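Side-chain contacts in gene 2 protein (Enterobacteria phage Sf6, PDB 5C12), which supplies, as the nuclease domain of the large terminase subunit, metal-dependent DNA cleavage for viral genome packaging, the whole protein probably also binding ATP: residues P246-N249 and L250-L254; M210-K213 and L214-L218; R166-R169 and A170-Y174. The protein carries 1 engineered substitution. All coordinates share one frame; numbering follows the deposited sequence.

Interaction 1 of 3, residues P246-N249 and L250-L254. With MG (magnesium ion), chain C.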
loop_
_atom_site.group_PDB
_atom_site.type_symbol
_atom_site.label_atom_id
_atom_site.label_comp_id
_atom_site.label_asym_id
_atom_site.label_seq_id
_atom_site.Cartn_x
_atom_site.Cartn_y
_atom_site.Cartn_z
ATOM N N PRO A 246 12.807 -1.642 11.403
ATOM C CA PRO A 246 12.086 -0.383 11.583
ATOM C C PRO A 246 10.719 -0.424 10.913
ATOM O O PRO A 246 10.448 -1.276 10.063
ATOM C CB PRO A 246 12.998 0.657 10.917
ATOM C CG PRO A 246 13.893 -0.104 10.031
ATOM C CD PRO A 246 14.037 -1.473 10.607
ATOM N N SER A 247 9.865 0.514 11.295
ATOM C CA SER A 247 8.494 0.530 10.803
ATOM C C SER A 247 8.506 0.707 9.285
ATOM O O SER A 247 9.188 1.596 8.768
ATOM C CB SER A 247 7.713 1.655 11.469
ATOM O OG SER A 247 6.323 1.447 11.304
ATOM N N PRO A 248 7.763 -0.151 8.567
ATOM C CA PRO A 248 7.807 -0.139 7.104
ATOM C C PRO A 248 6.778 0.816 6.518
ATOM O O PRO A 248 5.794 0.387 5.908
ATOM C CB PRO A 248 7.502 -1.595 6.757
ATOM C CG PRO A 248 6.516 -2.012 7.818
ATOM C CD PRO A 248 7.005 -1.315 9.075
ATOM N N ASN A 249 7.006 2.112 6.706
ATOM C CA ASN A 249 5.988 3.091 6.348
ATOM C C ASN A 249 5.755 3.240 4.857
ATOM O O ASN A 249 4.644 3.564 4.434
ATOM C CB ASN A 249 6.325 4.454 6.910
ATOM C CG ASN A 249 6.849 4.387 8.314
ATOM O OD1 ASN A 249 6.083 4.257 9.241
ATOM N ND2 ASN A 249 8.170 4.476 8.476
ATOM N N LEU A 250 6.796 3.035 4.042
ATOM C CA LEU A 250 6.615 3.101 2.596
ATOM C C LEU A 250 5.777 1.909 2.120
ATOM O O LEU A 250 4.855 2.066 1.307
ATOM C CB LEU A 250 7.959 3.109 1.861
ATOM C CG LEU A 250 8.954 4.188 2.230
ATOM C CD1 LEU A 250 10.250 3.907 1.497
ATOM C CD2 LEU A 250 8.386 5.548 1.877
ATOM N N ALA A 251 6.112 0.713 2.620
ATOM C CA ALA A 251 5.338 -0.494 2.312
ATOM C C ALA A 251 3.885 -0.345 2.723
ATOM O O ALA A 251 2.990 -0.699 1.975
ATOM C CB ALA A 251 5.949 -1.729 2.998
ATOM N N ASP A 252 3.663 0.207 3.917
ATOM C CA ASP A 252 2.289 0.352 4.413
ATOM C C ASP A 252 1.495 1.338 3.560
ATOM O O ASP A 252 0.305 1.155 3.313
ATOM C CB ASP A 252 2.297 0.840 5.868
ATOM C CG ASP A 252 2.656 -0.248 6.872
ATOM O OD1 ASP A 252 2.824 -1.439 6.516
ATOM O OD2 ASP A 252 2.783 0.113 8.057
ATOM N N ALA A 253 2.141 2.418 3.151
ATOM C CA ALA A 253 1.520 3.426 2.299
ATOM C C ALA A 253 1.092 2.795 0.972
ATOM O O ALA A 253 -0.033 2.971 0.492
ATOM C CB ALA A 253 2.475 4.586 2.084
ATOM N N LEU A 254 1.970 1.972 0.393
ATOM C CA LEU A 254 1.647 1.311 -0.858
ATOM C C LEU A 254 0.486 0.326 -0.662
ATOM O O LEU A 254 -0.424 0.249 -1.483
ATOM C CB LEU A 254 2.897 0.641 -1.448
ATOM C CG LEU A 254 2.617 -0.136 -2.734
ATOM C CD1 LEU A 254 2.165 0.770 -3.847
ATOM C CD2 LEU A 254 3.858 -0.917 -3.127
HETATM MG MG MG C . 2.733 1.918 9.297
HETATM O O HOH W 1 4.800 2.067 9.458
HETATM O O HOH W 2 0.605 1.595 9.037
HETATM O O HOH W 3 2.468 3.220 10.654
HETATM O O HOH W 4 2.687 0.589 10.880
#
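The carboxylate of Asp-252 crosses the Pro-248 ring at an angle at the start of helix 249-256, Asp-252 OD1 lying 4.0 Å from Pro-248 CG. The side chain stands beside its own backbone N (chi1 -76°), which turns the carboxylate toward the loop and carries Asp-252 OD2 to the magnesium ion, 2.2 Å away. Asp-252 OD1 has a different task, accepting from the hydroxyl of Tyr-173. The two oxygens thus divide between metal and protein, which fixes the rotation of the carboxylate. Beneath them Asp-252 N donates to Pro-248 O at 2.9 Å. Pro-248, centre of an inverse gamma turn and N-cap of the helix, also sets its CB 4.1 Å from Ala-251 CB. This is the metal site of an RNase H-like nuclease domain, where Asp-52 from strand 47-52 and four waters complete the six ligands. One of those waters donates to both Ser-247 OG and Asn-249 OD1, so these two side chains act in the second shell here. In other structures of this protein Asn-249 binds manganese. Asn-249 CG also lies beside its backbone N (chi1 -42°), which turns Asn-249 OD1, not ND2, toward the metal-bound water, while Ser-247 OG is hydrogen-bonded to Asp-55.

Interaction 2 of 3, residues M210-K213 and L214-L218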
loop_
_atom_site.group_PDB
_atom_site.type_symbol
_atom_site.label_atom_id
_atom_site.label_comp_id
_atom_site.label_asym_id
_atom_site.label_seq_id
_atom_site.Cartn_x
_atom_site.Cartn_y
_atom_site.Cartn_z
ATOM N N MET A 210 14.298 5.735 -3.930
ATOM C CA MET A 210 13.080 5.469 -3.182
ATOM C C MET A 210 12.491 4.100 -3.531
ATOM O O MET A 210 11.887 3.438 -2.684
ATOM C CB MET A 210 12.041 6.592 -3.383
ATOM C CG MET A 210 12.389 7.928 -2.698
ATOM S SD MET A 210 12.839 7.714 -0.965
ATOM C CE MET A 210 11.377 6.985 -0.315
ATOM N N LEU A 211 12.635 3.671 -4.780
ATOM C CA LEU A 211 12.121 2.368 -5.158
ATOM C C LEU A 211 12.851 1.267 -4.380
ATOM O O LEU A 211 12.220 0.328 -3.890
ATOM C CB LEU A 211 12.241 2.152 -6.671
ATOM C CG LEU A 211 11.563 0.907 -7.230
ATOM C CD1 LEU A 211 10.081 0.935 -6.976
ATOM C CD2 LEU A 211 11.869 0.786 -8.739
ATOM N N GLU A 212 14.175 1.374 -4.283
ATOM C CA GLU A 212 14.988 0.434 -3.508
ATOM C C GLU A 212 14.586 0.441 -2.023
ATOM O O GLU A 212 14.526 -0.618 -1.395
ATOM C CB GLU A 212 16.479 0.742 -3.645
ATOM C CG GLU A 212 17.341 -0.179 -2.801
ATOM C CD GLU A 212 17.008 -1.638 -3.054
ATOM O OE1 GLU A 212 16.925 -1.993 -4.252
ATOM O OE2 GLU A 212 16.803 -2.415 -2.080
ATOM N N LYS A 213 14.325 1.613 -1.454
ATOM C CA LYS A 213 13.904 1.661 -0.050
ATOM C C LYS A 213 12.577 0.935 0.145
ATOM O O LYS A 213 12.397 0.176 1.118
ATOM C CB LYS A 213 13.751 3.114 0.446
ATOM C CG LYS A 213 15.046 3.888 0.539
ATOM C CD LYS A 213 14.819 5.109 1.420
ATOM C CE LYS A 213 16.053 5.937 1.574
ATOM N NZ LYS A 213 15.909 6.831 2.766
ATOM N N LEU A 214 11.644 1.154 -0.777
ATOM C CA LEU A 214 10.357 0.477 -0.738
ATOM C C LEU A 214 10.563 -1.042 -0.797
ATOM O O LEU A 214 9.981 -1.791 -0.012
ATOM C CB LEU A 214 9.476 0.912 -1.894
ATOM C CG LEU A 214 8.213 0.074 -2.091
ATOM C CD1 LEU A 214 7.206 0.353 -0.997
ATOM C CD2 LEU A 214 7.594 0.281 -3.492
ATOM N N PHE A 215 11.380 -1.488 -1.744
ATOM C CA PHE A 215 11.577 -2.907 -1.920
ATOM C C PHE A 215 12.165 -3.563 -0.676
ATOM O O PHE A 215 11.790 -4.683 -0.319
ATOM C CB PHE A 215 12.481 -3.177 -3.121
ATOM C CG PHE A 215 11.833 -2.918 -4.458
ATOM C CD1 PHE A 215 10.545 -2.432 -4.570
ATOM C CD2 PHE A 215 12.532 -3.192 -5.625
ATOM C CE1 PHE A 215 9.970 -2.222 -5.817
ATOM C CE2 PHE A 215 11.952 -2.987 -6.860
ATOM C CZ PHE A 215 10.680 -2.513 -6.967
ATOM N N ALA A 216 13.100 -2.878 -0.030
ATOM C CA ALA A 216 13.737 -3.397 1.171
ATOM C C ALA A 216 12.746 -3.519 2.321
ATOM O O ALA A 216 12.954 -4.316 3.229
ATOM C CB ALA A 216 14.886 -2.518 1.583
ATOM N N GLU A 217 11.700 -2.693 2.308
ATOM C CA GLU A 217 10.644 -2.801 3.298
ATOM C C GLU A 217 9.668 -3.903 2.940
ATOM O O GLU A 217 9.294 -4.709 3.791
ATOM C CB GLU A 217 9.895 -1.459 3.466
ATOM C CG GLU A 217 10.723 -0.373 4.125
ATOM C CD GLU A 217 9.926 0.909 4.430
ATOM O OE1 GLU A 217 8.703 0.926 4.159
ATOM O OE2 GLU A 217 10.554 1.864 4.932
ATOM N N LEU A 218 9.285 -3.978 1.669
ATOM C CA LEU A 218 8.288 -4.952 1.235
ATOM C C LEU A 218 8.707 -6.407 1.488
ATOM O O LEU A 218 7.861 -7.261 1.783
ATOM C CB LEU A 218 7.951 -4.765 -0.248
ATOM C CG LEU A 218 7.044 -3.582 -0.623
ATOM C CD1 LEU A 218 6.930 -3.457 -2.123
ATOM C CD2 LEU A 218 5.650 -3.748 -0.025
#
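Leu-211 lies across one face of the Phe-215 ring, one helical turn further along. Its CG sits 3.9 Å from the ring centroid in a CH-pi contact, displaced toward the rim, and Leu-211 CD1 comes within 3.4 Å of Phe-215 CE1. The leucine reaches the ring because its CG points away from the backbone N (chi1 -172°), while the phenylalanine leans back beside its own N (chi1 -72°) and turns a face to it. Leu-211 O lies over the same face near the other end of the ring, 3.3 Å from Phe-215 CG, so backbone and side chain of one residue together back the aromatic. Leu-214 joins the apolar group more loosely, its CD2 4.3 Å from Leu-211 CD1.

The backbone bonds are those of an alpha-helix running to its end. In helix 208-218, Phe-215 N donates to Leu-211 O at 2.9 Å, and the bond from Glu-217 N to Lys-213 O lengthens to 3.2 Å near the C-terminal end. The helix is amphipathic within the RNase H-like domain: Leu-214 and Leu-218 pack on helix 249-256, and Phe-215 packs on helix 26-32 and meets Phe-201 edge-to-face.

Charged side chains take their partners from elsewhere. Glu-212 brings its OE2 to 4.1 Å from Ala-216 CB, and its OE1 forms a salt bridge with Arg-26. Lys-213 extends to a salt bridge with Glu-76 instead. Glu-217 passes its CG 3.5 Å from Lys-213 O and sends OE1 to accept from Ala-251 N, at the start of the helix that carries the metal ligand Asp-252; the partial positive charge of that helix end would probably favour the carboxylate.

Interaction 3 of 3, residues R166-R169 and A170-Y174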
loop_
_atom_site.group_PDB
_atom_site.type_symbol
_atom_site.label_atom_id
_atom_site.label_comp_id
_atom_site.label_asym_id
_atom_site.label_seq_id
_atom_site.Cartn_x
_atom_site.Cartn_y
_atom_site.Cartn_z
ATOM N N ARG A 166 -7.541 -12.268 8.268
ATOM C CA ARG A 166 -7.969 -11.806 9.583
ATOM C C ARG A 166 -8.539 -10.399 9.511
ATOM O O ARG A 166 -9.594 -10.111 10.084
ATOM C CB ARG A 166 -6.842 -11.848 10.621
ATOM C CG ARG A 166 -7.308 -11.236 11.952
ATOM C CD ARG A 166 -6.388 -11.457 13.113
ATOM N NE ARG A 166 -7.060 -11.062 14.355
ATOM C CZ ARG A 166 -6.603 -11.301 15.579
ATOM N NH1 ARG A 166 -5.459 -11.941 15.765
ATOM N NH2 ARG A 166 -7.305 -10.899 16.630
ATOM N N ASN A 167 -7.852 -9.522 8.802
ATOM C CA ASN A 167 -8.157 -8.099 8.867
ATOM C C ASN A 167 -7.720 -7.387 7.602
ATOM O O ASN A 167 -7.185 -8.013 6.688
ATOM C CB ASN A 167 -7.520 -7.470 10.121
ATOM C CG ASN A 167 -6.032 -7.759 10.245
ATOM O OD1 ASN A 167 -5.311 -7.917 9.239
ATOM N ND2 ASN A 167 -5.555 -7.809 11.482
ATOM N N LYS A 168 -8.004 -6.086 7.523
ATOM C CA LYS A 168 -7.690 -5.321 6.329
ATOM C C LYS A 168 -6.197 -5.246 6.037
ATOM O O LYS A 168 -5.793 -5.256 4.872
ATOM C CB LYS A 168 -8.268 -3.895 6.429
ATOM C CG LYS A 168 -9.765 -3.849 6.220
ATOM C CD LYS A 168 -10.299 -2.413 6.287
ATOM C CE LYS A 168 -11.752 -2.344 5.868
ATOM N NZ LYS A 168 -12.637 -2.889 6.913
ATOM N N ARG A 169 -5.368 -5.181 7.072
ATOM C CA ARG A 169 -3.927 -5.133 6.868
ATOM C C ARG A 169 -3.511 -6.380 6.063
ATOM O O ARG A 169 -2.755 -6.294 5.096
ATOM C CB ARG A 169 -3.184 -5.091 8.212
ATOM C CG ARG A 169 -1.661 -5.202 8.118
ATOM C CD ARG A 169 -1.036 -4.995 9.520
ATOM N NE ARG A 169 0.421 -5.187 9.553
ATOM C CZ ARG A 169 1.311 -4.273 9.179
ATOM N NH1 ARG A 169 0.919 -3.086 8.718
ATOM N NH2 ARG A 169 2.607 -4.548 9.263
ATOM N N ALA A 170 -3.988 -7.549 6.460
ATOM C CA ALA A 170 -3.656 -8.763 5.730
ATOM C C ALA A 170 -4.293 -8.776 4.356
ATOM O O ALA A 170 -3.651 -9.132 3.368
ATOM C CB ALA A 170 -4.066 -9.994 6.515
ATOM N N GLN A 171 -5.557 -8.409 4.278
ATOM C CA GLN A 171 -6.263 -8.405 3.004
ATOM C C GLN A 171 -5.543 -7.567 1.953
ATOM O O GLN A 171 -5.323 -8.013 0.826
ATOM C CB GLN A 171 -7.672 -7.871 3.206
ATOM C CG GLN A 171 -8.499 -7.722 1.949
ATOM C CD GLN A 171 -9.870 -7.213 2.271
ATOM O OE1 GLN A 171 -10.049 -6.432 3.207
ATOM N NE2 GLN A 171 -10.850 -7.662 1.513
ATOM N N PHE A 172 -5.161 -6.354 2.315
ATOM C CA PHE A 172 -4.577 -5.475 1.309
ATOM C C PHE A 172 -3.111 -5.724 1.063
ATOM O O PHE A 172 -2.661 -5.509 -0.067
ATOM C CB PHE A 172 -4.971 -4.021 1.556
ATOM C CG PHE A 172 -6.427 -3.817 1.325
ATOM C CD1 PHE A 172 -6.926 -3.878 0.036
ATOM C CD2 PHE A 172 -7.316 -3.718 2.377
ATOM C CE1 PHE A 172 -8.263 -3.760 -0.211
ATOM C CE2 PHE A 172 -8.676 -3.601 2.137
ATOM C CZ PHE A 172 -9.146 -3.633 0.844
ATOM N N TYR A 173 -2.355 -6.224 2.044
ATOM C CA TYR A 173 -0.988 -6.655 1.744
ATOM C C TYR A 173 -1.014 -7.857 0.794
ATOM O O TYR A 173 -0.169 -7.962 -0.097
ATOM C CB TYR A 173 -0.174 -6.979 3.000
ATOM C CG TYR A 173 0.778 -5.880 3.409
ATOM C CD1 TYR A 173 1.784 -5.475 2.543
ATOM C CD2 TYR A 173 0.679 -5.224 4.643
ATOM C CE1 TYR A 173 2.638 -4.503 2.874
ATOM C CE2 TYR A 173 1.551 -4.220 4.988
ATOM C CZ TYR A 173 2.540 -3.857 4.084
ATOM O OH TYR A 173 3.411 -2.853 4.379
ATOM N N TYR A 174 -1.984 -8.756 0.942
ATOM C CA TYR A 174 -2.087 -9.881 0.010
ATOM C C TYR A 174 -2.636 -9.443 -1.355
ATOM O O TYR A 174 -2.323 -10.069 -2.361
ATOM C CB TYR A 174 -2.906 -11.032 0.608
ATOM C CG TYR A 174 -2.049 -11.959 1.427
ATOM C CD1 TYR A 174 -1.291 -12.950 0.806
ATOM C CD2 TYR A 174 -1.936 -11.819 2.811
ATOM C CE1 TYR A 174 -0.479 -13.786 1.550
ATOM C CE2 TYR A 174 -1.126 -12.660 3.551
ATOM C CZ TYR A 174 -0.396 -13.638 2.917
ATOM O OH TYR A 174 0.413 -14.476 3.659
#
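Asn-167 is the N-cap of helix 168-189: its OD1 accepts from Ala-170 N at 3.1 Å, while Asn-167 O takes Gln-171 N in the first regular helical bond. The side chain can cap because CG is held between its own N and carbonyl carbon (chi1 53°), which folds the amide back over the first turn. The N-H...OD1 angle of 163° makes the capping bond nearly straight. Its contribution is the usual one of an N-cap, giving an acceptor to the Ala-170 amide, which has no preceding turn to bond to. Phe-172 N and Tyr-173 N then continue the helical pattern to Lys-168 O and Arg-169 O.

Arg-169 runs fully extended from CG to NE beside Tyr-173. The tyrosine presents its edge to the guanidinium: Tyr-173 CE2 lies over one guanidinium face, toward its rim and 3.9 Å from Arg-169 NH1, with the two planes 82° apart. Arg-169 NH2 is held by Met-234 O, and NH1 makes a long, weak ion pair with the metal ligand Asp-252. The guanidinium may offset part of the carboxylate charge there.

On another flank, Lys-168 and Gln-171 lie side by side, with Lys-168 CG 4.0 Å from Gln-171 OE1. That oxygen accepts from Phe-137 N, while Lys-168 NZ forms a salt bridge with Glu-134 and a hydrogen bond to Ser-135 O. Lys-168 CB also packs against Phe-172 CD2 at 4.2 Å.

Beyond the turn, Phe-172 touches Phe-130 of strand 126-130, an outermost strand of the sheet, and Met-255 of helix 249-256. Tyr-173 packs on Ala-251 and Met-255 of that same helix, so the first turns of helix 168-189 join the metal-bearing helix to the sheet edge.

How the interactions relate
Helix 249-256 is common ground for all three contacts. Interaction 1 forms its N-terminal end together with the loop before it and is buried throughout, its chemistry dominated by a metal, ordered waters and a carboxylate. Interactions 2 and 3 are partly buried turns of two other helices, and each sends polar side chains toward interaction 1: Glu-217 to the helix start, Tyr-173 to the metal ligand, with Arg-169 as a weak second. Interaction 2 is chiefly apolar, with salt bridges toward its exposed side, whereas interaction 3 combines a helix cap with an arginine-tyrosine pair near the metal. Between themselves these two barely meet, Leu-218 CD2 lying 4.2 Å from Tyr-173 CE1.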